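PDB 2BOY: 3-chlorocatechol 1,2-dioxygenase from Rhodococcus opacus, which probably uses a ferric iron to cleave the ring of catechols such as 3-chlorocatechol between the two hydroxyl-bearing carbons, an intradiol dioxygenase reaction. Local coordinates for residues Glu98-Leu103 / Thr161-Ala165. Coordinates in Å, arbitrary orientation, origin at the centre of the assembly. Numbering follows the deposited sequence.
Sequences ESGDTL and TIVPA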
ATOM      1  N   GLU A  98      29.128  27.527   0.056  1.00 28.07           N
ATOM      2  CA  GLU A  98      27.735  27.175  -0.239  1.00 27.48           C
ATOM      3  C   GLU A  98      27.176  28.043  -1.352  1.00 26.69           C
ATOM      4  O   GLU A  98      27.269  29.261  -1.280  1.00 26.29           O
ATOM      5  CB  GLU A  98      26.888  27.324   1.035  1.00 26.79           C
ATOM      6  CG  GLU A  98      25.546  26.626   0.968  1.00 24.73           C
ATOM      7  CD  GLU A  98      25.680  25.127   1.020  1.00 23.04           C
ATOM      8  OE1 GLU A  98      26.392  24.620   1.922  1.00 21.94           O
ATOM      9  OE2 GLU A  98      25.066  24.457   0.143  1.00 24.01           O
ATOM     10  N   SER A  99      26.625  27.440  -2.404  1.00 27.84           N
ATOM     11  CA  SER A  99      26.034  28.264  -3.459  1.00 29.09           C
ATOM     12  C   SER A  99      24.570  28.611  -3.189  1.00 28.99           C
ATOM     13  O   SER A  99      23.948  28.005  -2.315  1.00 28.28           O
ATOM     14  CB  SER A  99      26.183  27.621  -4.832  1.00 30.11           C
ATOM     15  OG  SER A  99      25.478  26.413  -4.885  1.00 34.63           O
ATOM     16  N   GLY A 100      24.054  29.573  -3.962  1.00 27.75           N
ATOM     17  CA  GLY A 100      22.673  30.029  -3.875  1.00 27.44           C
ATOM     18  C   GLY A 100      22.549  31.480  -3.430  1.00 26.17           C
ATOM     19  O   GLY A 100      23.522  32.100  -3.033  1.00 28.20           O
ATOM     20  N   ASP A 101      21.348  32.028  -3.541  1.00 25.51           N
ATOM     21  CA  ASP A 101      21.048  33.392  -3.177  1.00 24.22           C
ATOM     22  C   ASP A 101      20.866  33.467  -1.658  1.00 24.31           C
ATOM     23  O   ASP A 101      20.161  32.629  -1.100  1.00 22.92           O
ATOM     24  CB  ASP A 101      19.743  33.828  -3.863  1.00 24.24           C
ATOM     25  CG  ASP A 101      19.825  33.770  -5.399  1.00 29.51           C
ATOM     26  OD1 ASP A 101      20.886  34.118  -5.941  1.00 32.37           O
ATOM     27  OD2 ASP A 101      18.887  33.386  -6.117  1.00 33.54           O
ATOM     28  N   THR A 102      21.494  34.448  -1.013  1.00 23.16           N
ATOM     29  CA  THR A 102      21.366  34.667   0.438  1.00 24.11           C
ATOM     30  C   THR A 102      19.960  35.099   0.767  1.00 22.44           C
ATOM     31  O   THR A 102      19.376  35.928   0.066  1.00 22.89           O
ATOM     32  CB  THR A 102      22.363  35.748   0.908  1.00 23.99           C
ATOM     33  OG1 THR A 102      23.690  35.216   0.813  1.00 29.25           O
ATOM     34  CG2 THR A 102      22.204  35.997   2.414  1.00 24.95           C
ATOM     35  N   LEU A 103      19.407  34.517   1.831  1.00 21.88           N
ATOM     36  CA  LEU A 103      18.079  34.852   2.276  1.00 19.47           C
ATOM     37  C   LEU A 103      18.162  35.299   3.725  1.00 19.69           C
ATOM     38  O   LEU A 103      18.721  34.556   4.567  1.00 19.79           O
ATOM     39  CB  LEU A 103      17.141  33.616   2.197  1.00 18.91           C
ATOM     40  CG  LEU A 103      15.728  33.882   2.755  1.00 19.46           C
ATOM     41  CD1 LEU A 103      14.986  34.975   1.949  1.00 19.41           C
ATOM     42  CD2 LEU A 103      14.890  32.569   2.835  1.00 18.78           C
ATOM     43  N   THR A 161      20.156  32.322   5.722  1.00 19.18           N
ATOM     44  CA  THR A 161      20.269  31.060   5.043  1.00 19.53           C
ATOM     45  C   THR A 161      20.412  31.340   3.550  1.00 20.52           C
ATOM     46  O   THR A 161      20.851  32.435   3.164  1.00 20.33           O
ATOM     47  CB  THR A 161      19.074  30.160   5.445  1.00 18.77           C
ATOM     48  OG1 THR A 161      19.214  28.896   4.851  1.00 18.30           O
ATOM     49  CG2 THR A 161      17.714  30.714   4.961  1.00 18.10           C
ATOM     50  N   ILE A 162      20.133  30.339   2.732  1.00 21.39           N
ATOM     51  CA  ILE A 162      20.156  30.471   1.289  1.00 23.62           C
ATOM     52  C   ILE A 162      18.770  30.066   0.813  1.00 22.69           C
ATOM     53  O   ILE A 162      18.099  29.318   1.515  1.00 23.40           O
ATOM     54  CB  ILE A 162      21.336  29.602   0.751  1.00 23.54           C
ATOM     55  CG1 ILE A 162      22.578  30.509   0.646  1.00 27.07           C
ATOM     56  CG2 ILE A 162      21.025  28.931  -0.562  1.00 27.23           C
ATOM     57  CD1 ILE A 162      23.904  29.780   0.845  1.00 34.64           C
ATOM     58  N   VAL A 163      18.294  30.623  -0.299  1.00 21.79           N
ATOM     59  CA  VAL A 163      16.998  30.196  -0.864  1.00 21.19           C
ATOM     60  C   VAL A 163      17.094  28.752  -1.327  1.00 21.14           C
ATOM     61  O   VAL A 163      17.941  28.441  -2.179  1.00 20.29           O
ATOM     62  CB  VAL A 163      16.529  31.124  -2.025  1.00 21.03           C
ATOM     63  CG1 VAL A 163      15.153  30.711  -2.528  1.00 21.26           C
ATOM     64  CG2 VAL A 163      16.488  32.583  -1.556  1.00 22.22           C
ATOM     65  N   PRO A 164      16.249  27.845  -0.781  1.00 19.74           N
ATOM     66  CA  PRO A 164      16.307  26.447  -1.197  1.00 19.49           C
ATOM     67  C   PRO A 164      15.815  26.328  -2.637  1.00 19.57           C
ATOM     68  O   PRO A 164      14.996  27.132  -3.068  1.00 19.04           O
ATOM     69  CB  PRO A 164      15.300  25.718  -0.241  1.00 19.98           C
ATOM     70  CG  PRO A 164      14.284  26.821   0.139  1.00 19.24           C
ATOM     71  CD  PRO A 164      15.141  28.119   0.170  1.00 20.09           C
ATOM     72  N   ALA A 165      16.323  25.342  -3.362  1.00 19.88           N
ATOM     73  CA  ALA A 165      15.765  24.959  -4.655  1.00 20.88           C
ATOM     74  C   ALA A 165      14.517  24.098  -4.469  1.00 21.20           C
ATOM     75  O   ALA A 165      14.399  23.397  -3.477  1.00 19.38           O
ATOM     76  CB  ALA A 165      16.808  24.153  -5.464  1.00 21.78           C
TER
HETATM   77  O   HOH W   1      19.257  29.898  -3.979  1.00 32.35           O
HETATM   78  O   HOH W   2      23.700  33.012   3.204  1.00 27.67           O
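Three backbone hydrogen bonds join these segments: L103 N to T161 O, T161 N to L103 O and V163 N to D101 O, each 2.9 Å. They tie the start of strand 102-110 to the end of strand 156-162, an antiparallel pair at the edge of the β-sandwich that is the catalytic fold of intradiol dioxygenases. L103 and T161 form the hydrogen-bonded pair, T102 and I162 the non-hydrogen-bonded one. Beyond V163 N, direct pairing gives way to water 1, which accepts from D101 N (3.0 Å) and donates to V163 O (2.7 Å). T161 turns its hydroxyl to Q126, while L103 packs onto V163 (CB to CG2, 3.9 Å) and reaches F243 of strand 241-250, the other neighbour of its strand. The loop before T102 curls over I162. At G100, a CB would clash with I162 CG2 and jam against the preceding carbonyl. E98, salt-bridged to R95, lays its aliphatic part on the same isoleucine, E98 CG lying 3.6 Å from I162 CD1.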